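Local coordinates for Lmo0305 protein (Listeria monocytogenes, PDB 3PJ0) that is of unknown function but belongs to the pyridoxal-phosphate-dependent enzymes of the aminotransferase fold and carries its cofactor covalently bound, at residues Val67-Gly72 with Gln76-Arg81; Leu80-Asp85 with Lys229-Arg234; Glu101-Asp106 with Pro146-Gly151; Lys109-Ile114 with Arg233-Asp238. One frame throughout, in Å; residues are numbered along the deposited sequence. Where two conformers were deposited one is given.

Contact 1: Val67-Gly72 with Gln76-Arg81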
# COMPACT_ATOMS: atom_id res chain seq x y z
N VAL A 67 -5.93 -7.07 11.18
CA VAL A 67 -4.78 -6.37 10.66
C VAL A 67 -5.24 -5.45 9.55
O VAL A 67 -6.00 -5.84 8.64
CB VAL A 67 -3.65 -7.34 10.17
CG1 VAL A 67 -4.21 -8.43 9.34
CG2 VAL A 67 -2.53 -6.56 9.42
N PHE A 68 -4.79 -4.21 9.63
CA PHE A 68 -5.10 -3.24 8.61
C PHE A 68 -4.15 -3.39 7.42
O PHE A 68 -2.91 -3.31 7.56
CB PHE A 68 -5.07 -1.80 9.16
CG PHE A 68 -5.57 -0.78 8.17
CD1 PHE A 68 -6.91 -0.48 8.10
CD2 PHE A 68 -4.69 -0.16 7.28
CE1 PHE A 68 -7.39 0.45 7.19
CE2 PHE A 68 -5.15 0.75 6.35
CZ PHE A 68 -6.51 1.06 6.29
N PHE A 69 -4.74 -3.58 6.23
CA PHE A 69 -4.01 -3.75 4.98
C PHE A 69 -4.22 -2.62 3.97
O PHE A 69 -5.30 -2.08 3.89
CB PHE A 69 -4.50 -5.03 4.29
CG PHE A 69 -3.76 -6.30 4.70
CD1 PHE A 69 -2.55 -6.64 4.09
CD2 PHE A 69 -4.28 -7.16 5.66
CE1 PHE A 69 -1.88 -7.81 4.45
CE2 PHE A 69 -3.60 -8.38 6.00
CZ PHE A 69 -2.41 -8.67 5.40
N PRO A 70 -3.19 -2.28 3.18
CA PRO A 70 -3.43 -1.25 2.16
C PRO A 70 -4.50 -1.66 1.15
O PRO A 70 -5.17 -0.80 0.58
CB PRO A 70 -2.07 -1.10 1.48
CG PRO A 70 -1.27 -2.33 1.87
CD PRO A 70 -1.78 -2.74 3.18
N SER A 71 -4.65 -2.96 0.90
CA SER A 71 -5.63 -3.44 -0.06
C SER A 71 -6.17 -4.83 0.25
O SER A 71 -5.51 -5.65 0.93
CB SER A 71 -4.98 -3.51 -1.45
OG SER A 71 -4.06 -4.57 -1.52
N GLY A 72 -7.38 -5.06 -0.25
CA GLY A 72 -8.01 -6.36 -0.21
C GLY A 72 -7.30 -7.34 -1.13
O GLY A 72 -7.29 -8.52 -0.84
N GLN A 76 -6.46 -10.85 0.78
CA GLN A 76 -7.17 -12.11 0.47
C GLN A 76 -6.26 -13.20 -0.10
O GLN A 76 -6.42 -14.36 0.27
CB GLN A 76 -8.38 -11.86 -0.39
CG GLN A 76 -9.42 -11.04 0.32
CD GLN A 76 -10.80 -11.25 -0.27
OE1 GLN A 76 -11.69 -11.80 0.39
NE2 GLN A 76 -10.96 -10.86 -1.53
N GLN A 77 -5.32 -12.84 -0.97
CA GLN A 77 -4.31 -13.82 -1.44
C GLN A 77 -3.57 -14.41 -0.22
O GLN A 77 -3.29 -15.63 -0.15
CB GLN A 77 -3.29 -13.13 -2.31
CG GLN A 77 -3.76 -12.70 -3.66
CD GLN A 77 -2.63 -12.03 -4.38
OE1 GLN A 77 -1.46 -12.43 -4.20
NE2 GLN A 77 -2.95 -11.02 -5.22
N ILE A 78 -3.23 -13.54 0.73
CA ILE A 78 -2.57 -13.95 1.98
C ILE A 78 -3.46 -14.86 2.83
O ILE A 78 -2.98 -15.90 3.33
CB ILE A 78 -2.11 -12.70 2.80
CG1 ILE A 78 -0.97 -12.02 2.06
CG2 ILE A 78 -1.68 -13.07 4.27
CD1 ILE A 78 -0.59 -10.61 2.63
N ALA A 79 -4.75 -14.54 2.96
CA ALA A 79 -5.65 -15.36 3.75
C ALA A 79 -5.67 -16.79 3.20
O ALA A 79 -5.54 -17.76 3.96
CB ALA A 79 -7.11 -14.74 3.79
N LEU A 80 -5.84 -16.92 1.88
CA LEU A 80 -5.94 -18.24 1.23
C LEU A 80 -4.63 -19.03 1.35
O LEU A 80 -4.67 -20.26 1.56
CB LEU A 80 -6.40 -18.09 -0.25
CG LEU A 80 -7.78 -17.41 -0.45
CD1 LEU A 80 -8.18 -17.33 -1.89
CD2 LEU A 80 -8.88 -18.12 0.42
N ARG A 81 -3.49 -18.35 1.25
CA ARG A 81 -2.18 -19.02 1.48
C ARG A 81 -2.04 -19.58 2.91
O ARG A 81 -1.56 -20.70 3.11
CB ARG A 81 -1.00 -18.10 1.14
CG ARG A 81 0.40 -18.72 1.42
CD ARG A 81 0.65 -20.02 0.68
NE ARG A 81 1.94 -20.57 1.10
CZ ARG A 81 3.11 -20.26 0.56
NH1 ARG A 81 3.20 -19.45 -0.50
NH2 ARG A 81 4.22 -20.79 1.08
O HOH W 1 -9.01 -9.53 -3.06
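Gly72 and Gln76 are joined by the first turn of helix 72-87: the amide N of Gln76 donates to the carbonyl O of Gly72 at 3.0 Å, with an N-H...O angle of 161°. The same oxygen lies 3.5 Å from CG of Gln76, and it also takes a weak bond from a water. That water accepts from Gln76 NE2 at 2.8 Å, bridging the carbonyl to the end of the side chain. The second meeting is apolar. The CD1 methyl of Ile78 meets the far part of the Phe69 ring obliquely, 3.6 Å from CE1 and 3.8 Å from CZ. CG1 of Ile78 stands anti to its carbonyl carbon (chi1 -69°), which sends the methyl from the helix toward the strand.

Outside this shell, strand 65-69, on the border of the seven-stranded sheet, is held by backbone bonds to strand 216-220, while Ser71 OG caps the helix at Met74 N and also bonds Gly236 O of the second subunit. The Gln76 amide is held by His175 at OE1 and by Asp177 at NE2.

Gly72 N bonds phosphate oxygen OP1 of the modified lysine, LLP, at position 208. The helix thus starts at the cofactor phosphate, where its N-terminal end would probably help stabilise the negative charge, while the buried Gln76 amide has a partner for each polar atom.

Contact 2: Leu80-Asp85 with Lys229-Arg234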
# COMPACT_ATOMS: atom_id res chain seq x y z
N LEU A 80 -5.84 -16.92 1.88
CA LEU A 80 -5.94 -18.24 1.23
C LEU A 80 -4.63 -19.03 1.35
O LEU A 80 -4.67 -20.26 1.56
CB LEU A 80 -6.40 -18.09 -0.25
CG LEU A 80 -7.78 -17.41 -0.45
CD1 LEU A 80 -8.18 -17.33 -1.89
CD2 LEU A 80 -8.88 -18.12 0.42
N ARG A 81 -3.49 -18.35 1.25
CA ARG A 81 -2.18 -19.02 1.48
C ARG A 81 -2.04 -19.58 2.91
O ARG A 81 -1.56 -20.70 3.11
CB ARG A 81 -1.00 -18.10 1.14
CG ARG A 81 0.40 -18.72 1.42
CD ARG A 81 0.65 -20.02 0.68
NE ARG A 81 1.94 -20.57 1.10
CZ ARG A 81 3.11 -20.26 0.56
NH1 ARG A 81 3.20 -19.45 -0.50
NH2 ARG A 81 4.22 -20.79 1.08
N ILE A 82 -2.44 -18.80 3.91
CA ILE A 82 -2.37 -19.26 5.28
C ILE A 82 -3.21 -20.54 5.44
O ILE A 82 -2.71 -21.53 5.99
CB ILE A 82 -2.82 -18.18 6.25
CG1 ILE A 82 -1.86 -17.00 6.20
CG2 ILE A 82 -2.93 -18.71 7.72
CD1 ILE A 82 -2.37 -15.70 6.90
N TRP A 83 -4.45 -20.54 4.94
CA TRP A 83 -5.29 -21.74 5.06
C TRP A 83 -4.72 -22.90 4.22
O TRP A 83 -4.79 -24.03 4.65
CB TRP A 83 -6.75 -21.47 4.72
CG TRP A 83 -7.43 -20.50 5.65
CD1 TRP A 83 -8.11 -19.39 5.29
CD2 TRP A 83 -7.42 -20.52 7.08
NE1 TRP A 83 -8.56 -18.72 6.39
CE2 TRP A 83 -8.14 -19.39 7.51
CE3 TRP A 83 -6.89 -21.39 8.05
CZ2 TRP A 83 -8.36 -19.10 8.86
CZ3 TRP A 83 -7.08 -21.09 9.40
CH2 TRP A 83 -7.82 -19.96 9.79
N ALA A 84 -4.11 -22.63 3.06
CA ALA A 84 -3.49 -23.69 2.25
C ALA A 84 -2.35 -24.36 3.03
O ALA A 84 -2.20 -25.61 3.01
CB ALA A 84 -2.99 -23.13 0.91
N ASP A 85 -1.54 -23.54 3.71
CA ASP A 85 -0.47 -24.05 4.54
C ASP A 85 -0.97 -24.89 5.72
O ASP A 85 -0.39 -25.92 6.01
CB ASP A 85 0.41 -22.93 5.06
CG ASP A 85 1.35 -22.36 3.99
OD1 ASP A 85 1.51 -22.94 2.89
OD2 ASP A 85 1.95 -21.31 4.30
N LYS A 229 0.47 -10.96 9.24
CA LYS A 229 1.38 -9.83 9.39
C LYS A 229 2.76 -10.13 8.83
O LYS A 229 3.41 -9.24 8.28
CB LYS A 229 1.44 -9.37 10.85
CG LYS A 229 0.15 -8.74 11.33
CD LYS A 229 0.30 -8.08 12.69
CE LYS A 229 -1.00 -7.54 13.21
NZ LYS A 229 -0.77 -6.73 14.47
N ILE A 230 3.20 -11.38 8.95
CA ILE A 230 4.46 -11.79 8.35
C ILE A 230 4.36 -11.67 6.82
O ILE A 230 5.24 -11.09 6.18
CB ILE A 230 4.86 -13.21 8.74
CG1 ILE A 230 5.05 -13.29 10.25
CG2 ILE A 230 6.14 -13.62 7.99
CD1 ILE A 230 5.47 -14.66 10.75
N TRP A 231 3.27 -12.17 6.25
CA TRP A 231 3.04 -12.09 4.81
C TRP A 231 2.89 -10.64 4.36
O TRP A 231 3.33 -10.29 3.27
CB TRP A 231 1.79 -12.91 4.38
CG TRP A 231 2.02 -14.38 4.29
CD1 TRP A 231 1.55 -15.34 5.13
CD2 TRP A 231 2.77 -15.07 3.28
NE1 TRP A 231 1.99 -16.59 4.71
CE2 TRP A 231 2.72 -16.44 3.56
CE3 TRP A 231 3.46 -14.65 2.13
CZ2 TRP A 231 3.37 -17.41 2.76
CZ3 TRP A 231 4.10 -15.61 1.35
CH2 TRP A 231 4.05 -16.96 1.67
N LYS A 232 2.27 -9.80 5.19
CA LYS A 232 2.13 -8.36 4.86
C LYS A 232 3.52 -7.72 4.58
O LYS A 232 3.67 -6.94 3.63
CB LYS A 232 1.39 -7.58 5.96
CG LYS A 232 1.05 -6.12 5.54
CD LYS A 232 0.06 -5.38 6.47
CE LYS A 232 0.69 -4.93 7.76
NZ LYS A 232 -0.23 -4.10 8.59
N ARG A 233 4.50 -8.01 5.43
CA ARG A 233 5.86 -7.49 5.23
C ARG A 233 6.46 -8.04 3.93
O ARG A 233 7.06 -7.31 3.16
CB ARG A 233 6.74 -7.74 6.42
CG ARG A 233 8.22 -7.39 6.14
CD ARG A 233 8.82 -6.62 7.25
NE ARG A 233 8.34 -5.24 7.23
CZ ARG A 233 8.88 -4.24 6.54
NH1 ARG A 233 9.96 -4.40 5.78
NH2 ARG A 233 8.33 -3.03 6.59
N ARG A 234 6.26 -9.33 3.68
CA ARG A 234 6.76 -9.96 2.44
C ARG A 234 6.19 -9.29 1.18
O ARG A 234 6.90 -9.08 0.18
CB ARG A 234 6.38 -11.45 2.43
CG ARG A 234 7.16 -12.28 3.47
CD ARG A 234 6.71 -13.72 3.44
NE ARG A 234 7.45 -14.54 4.37
CZ ARG A 234 7.16 -15.80 4.71
NH1 ARG A 234 6.10 -16.44 4.19
NH2 ARG A 234 7.94 -16.44 5.59
O HOH W 2 1.32 -18.99 5.83
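Trp231 is the residue of 229-234 that reaches across to helix 72-87, where Arg81, Ile82 and Asp85 receive it. Its CG stands anti to the carbonyl carbon, which directs the indole at that helix. The pyrrole part slides past Ile82, with CG1 of Ile82 3.9 Å from Trp231 CD1. The benzene part lies under Arg81: the CG of Arg81 sits over one indole face, near its rim and 3.5 Å from Trp231 CZ2. Bent at chi2 (58°), the arginine then turns its guanidinium past the ring, so that Trp231 CH2 comes over the guanidinium face, 3.4 Å from Arg81 NH1, with the two planes 61° apart.

A water ties the indole to the acid one turn beyond Arg81, accepting from Trp231 NE1 at 2.7 Å and donating to Asp85 OD2 at 2.8 Å. Asp85 also makes a salt bridge within its own helix, OD1 to Arg81 NE at 3.0 Å, while Arg81 NH1 is taken by Gln112 OE1. Further along, Lys232 turns aside to give its NZ to Phe68 O. Arg234, its chain extended, lays NH1 over the opposite face of the indole near the rim, in a cation-pi contact, and its NE bonds Gln105 O of the second subunit.

The segment axes pass 11.5 Å apart at 125°, a spacing filled by large side chains. Both helices lie against the mixed seven-stranded sheet that is the hallmark of the large domain in fold-type-I pyridoxal phosphate enzymes.

Contact 3: Glu101-Asp106 with Pro146-Gly151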
# COMPACT_ATOMS: atom_id res chain seq x y z
N GLU A 101 -9.99 -14.10 -9.18
CA GLU A 101 -9.87 -14.78 -10.46
C GLU A 101 -9.75 -13.83 -11.64
O GLU A 101 -9.02 -14.13 -12.59
CB GLU A 101 -11.10 -15.66 -10.66
CG GLU A 101 -11.06 -16.54 -11.88
CD GLU A 101 -10.00 -17.65 -11.79
OE1 GLU A 101 -9.44 -17.88 -10.69
OE2 GLU A 101 -9.76 -18.29 -12.83
N ILE A 102 -10.45 -12.70 -11.57
CA ILE A 102 -10.52 -11.80 -12.73
C ILE A 102 -9.98 -10.37 -12.61
O ILE A 102 -9.74 -9.74 -13.65
CB ILE A 102 -11.99 -11.72 -13.27
CG1 ILE A 102 -12.91 -11.03 -12.28
CG2 ILE A 102 -12.52 -13.16 -13.60
CD1 ILE A 102 -14.33 -10.81 -12.83
N HIS A 103 -9.80 -9.85 -11.39
CA HIS A 103 -9.39 -8.46 -11.24
C HIS A 103 -8.03 -8.20 -10.60
O HIS A 103 -7.71 -7.06 -10.31
CB HIS A 103 -10.44 -7.65 -10.46
CG HIS A 103 -11.78 -7.55 -11.13
ND1 HIS A 103 -11.95 -7.01 -12.39
CD2 HIS A 103 -13.02 -7.83 -10.67
CE1 HIS A 103 -13.24 -7.01 -12.69
NE2 HIS A 103 -13.91 -7.52 -11.67
N GLU A 104 -7.21 -9.23 -10.44
CA GLU A 104 -5.92 -9.06 -9.78
C GLU A 104 -4.73 -9.52 -10.62
O GLU A 104 -3.65 -9.84 -10.09
CB GLU A 104 -5.96 -9.75 -8.41
CG GLU A 104 -7.06 -9.23 -7.46
CD GLU A 104 -7.17 -10.07 -6.18
OE1 GLU A 104 -6.24 -10.83 -5.86
OE2 GLU A 104 -8.21 -9.98 -5.50
N GLN A 105 -4.91 -9.50 -11.94
CA GLN A 105 -3.85 -9.92 -12.87
C GLN A 105 -3.26 -11.29 -12.47
O GLN A 105 -2.07 -11.52 -12.62
CB GLN A 105 -2.72 -8.87 -12.96
CG GLN A 105 -3.12 -7.59 -13.69
CD GLN A 105 -3.27 -7.77 -15.19
OE1 GLN A 105 -2.92 -8.81 -15.75
NE2 GLN A 105 -3.77 -6.73 -15.85
N ASP A 106 -4.13 -12.19 -11.99
CA ASP A 106 -3.75 -13.58 -11.66
C ASP A 106 -2.76 -13.69 -10.51
O ASP A 106 -1.99 -14.67 -10.41
CB ASP A 106 -3.17 -14.28 -12.90
CG ASP A 106 -4.02 -14.05 -14.14
OD1 ASP A 106 -5.24 -14.34 -14.11
OD2 ASP A 106 -3.45 -13.53 -15.12
N PRO A 146 -22.28 -9.44 -1.19
CA PRO A 146 -23.05 -10.15 -2.19
C PRO A 146 -22.15 -10.41 -3.38
O PRO A 146 -21.03 -9.89 -3.38
CB PRO A 146 -24.13 -9.15 -2.54
CG PRO A 146 -23.45 -7.86 -2.46
CD PRO A 146 -22.38 -7.99 -1.39
N GLN A 147 -22.62 -11.14 -4.39
CA GLN A 147 -21.80 -11.44 -5.57
C GLN A 147 -21.95 -10.29 -6.54
O GLN A 147 -22.89 -10.23 -7.34
CB GLN A 147 -22.21 -12.77 -6.22
CG GLN A 147 -21.19 -13.27 -7.22
CD GLN A 147 -20.01 -13.98 -6.54
OE1 GLN A 147 -20.21 -14.96 -5.84
NE2 GLN A 147 -18.78 -13.48 -6.75
N ARG A 148 -21.01 -9.37 -6.46
CA ARG A 148 -21.09 -8.12 -7.23
C ARG A 148 -21.20 -8.26 -8.75
O ARG A 148 -21.98 -7.54 -9.37
CB ARG A 148 -19.90 -7.24 -6.89
CG ARG A 148 -19.84 -5.90 -7.63
CD ARG A 148 -18.97 -5.95 -8.91
NE ARG A 148 -18.77 -4.59 -9.39
CZ ARG A 148 -17.74 -4.12 -10.12
NH1 ARG A 148 -16.75 -4.90 -10.52
NH2 ARG A 148 -17.72 -2.83 -10.44
N GLU A 149 -20.42 -9.16 -9.34
CA GLU A 149 -20.39 -9.28 -10.81
C GLU A 149 -21.70 -9.79 -11.41
O GLU A 149 -21.92 -9.65 -12.61
CB GLU A 149 -19.23 -10.15 -11.26
CG GLU A 149 -17.88 -9.58 -10.87
CD GLU A 149 -17.42 -8.37 -11.67
OE1 GLU A 149 -17.84 -8.18 -12.82
OE2 GLU A 149 -16.57 -7.63 -11.13
N ILE A 150 -22.58 -10.35 -10.58
CA ILE A 150 -23.89 -10.80 -11.08
C ILE A 150 -25.02 -9.89 -10.53
O ILE A 150 -26.18 -10.26 -10.46
CB ILE A 150 -24.13 -12.32 -10.88
CG1 ILE A 150 -24.08 -12.73 -9.42
CG2 ILE A 150 -23.10 -13.11 -11.66
CD1 ILE A 150 -24.48 -14.18 -9.22
N GLY A 151 -24.64 -8.68 -10.15
CA GLY A 151 -25.60 -7.69 -9.72
C GLY A 151 -25.75 -7.49 -8.24
O GLY A 151 -26.59 -6.71 -7.83
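One carboxylate oxygen, Glu149 OE2, is approached from both faces of its plane at once, by His103 NE2 from one and Arg148 NH1 from the other. The histidine bond is short and nearly straight, NE2 to OE2 2.7 Å at 163°, and the oxygen lies in the imidazole plane. Ring and carboxylate planes are 44° apart, and NE2 lies well above the carboxylate plane. Arg148 NH1 closes a salt bridge to the same Glu149 OE2 at 2.8 Å. A bend at chi2 (-74°) brings the Glu149 carboxylate round to the two donors.

These residues belong to the connections that leave the C-terminal ends of two neighbouring parallel strands of the large sheet, 91-94 and 140-144, and meet near the surface. Arg148 NE has its own salt bridge to Glu333, on the four-stranded antiparallel sheet, which extends the polar network to a second part of the fold.

Ile102 packs beside this pair: its CG1 lies over one face of the His103 ring, and CD1 comes 4.1 Å from Glu149 CD. A molecule of (4R)-2-methylpentane-2,4-diol, probably from the crystallisation liquor, sits about 4 Å from the Glu149 side chain. The backbone O of His103 bonds Arg233 of the second subunit.

Contact 4: Lys109-Ile114 with Arg233-Asp238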
# COMPACT_ATOMS: atom_id res chain seq x y z
N LYS A 109 -2.63 -17.02 -8.45
CA LYS A 109 -1.92 -18.06 -9.21
C LYS A 109 -0.41 -17.81 -9.31
O LYS A 109 0.41 -18.72 -9.11
CB LYS A 109 -2.53 -18.14 -10.61
CG LYS A 109 -4.02 -18.61 -10.58
CD LYS A 109 -4.67 -18.51 -11.93
CE LYS A 109 -6.21 -18.77 -11.84
NZ LYS A 109 -6.87 -18.48 -13.15
N GLU A 110 -0.03 -16.58 -9.62
CA GLU A 110 1.37 -16.26 -9.91
C GLU A 110 2.24 -16.08 -8.67
O GLU A 110 3.44 -16.38 -8.72
CB GLU A 110 1.47 -14.98 -10.76
CG GLU A 110 0.81 -15.06 -12.14
CD GLU A 110 1.64 -15.76 -13.21
OE1 GLU A 110 2.67 -16.43 -12.91
OE2 GLU A 110 1.23 -15.62 -14.38
N LEU A 111 1.66 -15.55 -7.59
CA LEU A 111 2.41 -15.31 -6.37
C LEU A 111 2.28 -16.44 -5.35
O LEU A 111 3.21 -16.68 -4.56
CB LEU A 111 2.02 -13.97 -5.74
CG LEU A 111 2.48 -12.70 -6.47
CD1 LEU A 111 1.85 -11.47 -5.85
CD2 LEU A 111 4.03 -12.60 -6.50
N GLN A 112 1.17 -17.16 -5.38
CA GLN A 112 0.95 -18.21 -4.38
C GLN A 112 0.88 -19.62 -4.98
O GLN A 112 0.84 -20.61 -4.23
CB GLN A 112 -0.32 -17.90 -3.56
CG GLN A 112 -0.26 -16.65 -2.69
CD GLN A 112 0.86 -16.69 -1.67
OE1 GLN A 112 1.32 -17.76 -1.28
NE2 GLN A 112 1.32 -15.53 -1.25
N GLN A 113 0.90 -19.73 -6.30
CA GLN A 113 0.78 -21.04 -6.97
C GLN A 113 -0.38 -21.84 -6.39
O GLN A 113 -0.29 -23.07 -6.19
CB GLN A 113 2.08 -21.87 -6.89
CG GLN A 113 3.24 -21.25 -7.62
CD GLN A 113 3.94 -20.26 -6.78
OE1 GLN A 113 4.24 -20.53 -5.62
NE2 GLN A 113 4.24 -19.10 -7.35
N ILE A 114 -1.47 -21.13 -6.11
CA ILE A 114 -2.73 -21.72 -5.67
C ILE A 114 -3.61 -21.96 -6.91
O ILE A 114 -3.63 -21.15 -7.86
CB ILE A 114 -3.40 -20.83 -4.61
CG1 ILE A 114 -2.67 -21.06 -3.27
CG2 ILE A 114 -4.96 -21.08 -4.54
CD1 ILE A 114 -3.15 -20.19 -2.08
N ARG A 233 4.50 -8.01 5.43
CA ARG A 233 5.86 -7.49 5.23
C ARG A 233 6.46 -8.04 3.93
O ARG A 233 7.06 -7.31 3.16
CB ARG A 233 6.74 -7.74 6.42
CG ARG A 233 8.22 -7.39 6.14
CD ARG A 233 8.82 -6.62 7.25
NE ARG A 233 8.34 -5.24 7.23
CZ ARG A 233 8.88 -4.24 6.54
NH1 ARG A 233 9.96 -4.40 5.78
NH2 ARG A 233 8.33 -3.03 6.59
N ARG A 234 6.26 -9.33 3.68
CA ARG A 234 6.76 -9.96 2.44
C ARG A 234 6.19 -9.29 1.18
O ARG A 234 6.90 -9.08 0.18
CB ARG A 234 6.38 -11.45 2.43
CG ARG A 234 7.16 -12.28 3.47
CD ARG A 234 6.71 -13.72 3.44
NE ARG A 234 7.45 -14.54 4.37
CZ ARG A 234 7.16 -15.80 4.71
NH1 ARG A 234 6.10 -16.44 4.19
NH2 ARG A 234 7.94 -16.44 5.59
N TYR A 235 4.90 -8.95 1.24
CA TYR A 235 4.23 -8.32 0.10
C TYR A 235 4.54 -6.82 -0.07
O TYR A 235 4.10 -6.17 -1.03
CB TYR A 235 2.70 -8.48 0.24
CG TYR A 235 2.10 -9.69 -0.45
CD1 TYR A 235 2.18 -10.97 0.11
CD2 TYR A 235 1.37 -9.55 -1.64
CE1 TYR A 235 1.60 -12.07 -0.52
CE2 TYR A 235 0.77 -10.67 -2.29
CZ TYR A 235 0.88 -11.90 -1.72
OH TYR A 235 0.29 -12.99 -2.33
N GLY A 236 5.28 -6.23 0.85
CA GLY A 236 5.51 -4.79 0.76
C GLY A 236 4.32 -3.95 1.15
O GLY A 236 4.18 -2.81 0.68
N GLY A 237 3.45 -4.51 2.00
CA GLY A 237 2.29 -3.81 2.57
C GLY A 237 2.50 -3.24 3.99
O GLY A 237 1.66 -2.49 4.50
N ASP A 238 3.64 -3.55 4.63
CA ASP A 238 3.91 -3.07 6.00
C ASP A 238 4.56 -1.71 5.88
O ASP A 238 5.74 -1.52 6.15
CB ASP A 238 4.82 -4.07 6.74
CG ASP A 238 5.03 -3.73 8.19
OD1 ASP A 238 4.11 -3.17 8.86
OD2 ASP A 238 6.13 -4.06 8.69
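Gln112 and Tyr235 come together from opposite directions, edge on, the amide almost coplanar with the phenol ring (19° between the planes). NE2 of Gln112 comes in at the ring edge and donates to the Tyr235 hydroxyl, OH, at 2.9 Å. With an N-H...O angle of 175° the bond is practically straight, and the oxygen lies in the amide plane. A bend at chi2 (-59°) folds the glutamine so that its amide turns out toward the tyrosine. Leu111 approaches the same ring at a slant: its CD1 rests 3.8 Å from Tyr235 CE2, and CB lies 3.9 Å from the hydroxyl oxygen. On the side of helix 72-87 the ring is packed by Met74 and Ile78, and Leu111 of the second subunit touches both Gln112 and Tyr235.

The backbone behind Tyr235 reverses at once. Gly236, with positive phi, closes helix 222-234 in a Schellman motif, its N bonding Arg233 O at 3.1 Å and Gly237 N bonding Lys232 O. Across this turn Arg233 meets Asp238 side-on, in the guanidinium plane. Both NE, at 2.9 Å, and NH2, at 3.2 Å, go to the single oxygen Asp238 OD2, which receives NE on its anti lone pair.

The Tyr235 hydroxyl also bonds Gln77 OE1, while Gln112 OE1 is engaged by Arg81. Since that oxygen faces a donor and NE2 an acceptor, the amide has one sensible orientation. The buried phenol oxygen accepts from Gln112 NE2 and can donate to Gln77 OE1, giving a chain of hydrogen bonds that links Arg81, Gln112, Tyr235 and Gln77.

How the contacts relate
Contacts 1, 2 and 4 cluster, with centres 8 to 9 Å apart. Helix 72-87 serves contacts 1 and 2, helix 222-234 serves contacts 2 and 4, and helix 107-112 completes the group. Contact 3 stands off, its centre 16 Å from contact 1 and 21 Å from contact 2, though Glu101 and Lys109 form a salt bridge between it and contact 4. Along the chain, contact 1 is local and closes first; contact 2 spans 144 residues and encloses contact 3, while contacts 3 and 4 alternate. All four belong to the body built round the seven-stranded sheet and touch the second subunit, so the helix packing and the dimer interface share residues.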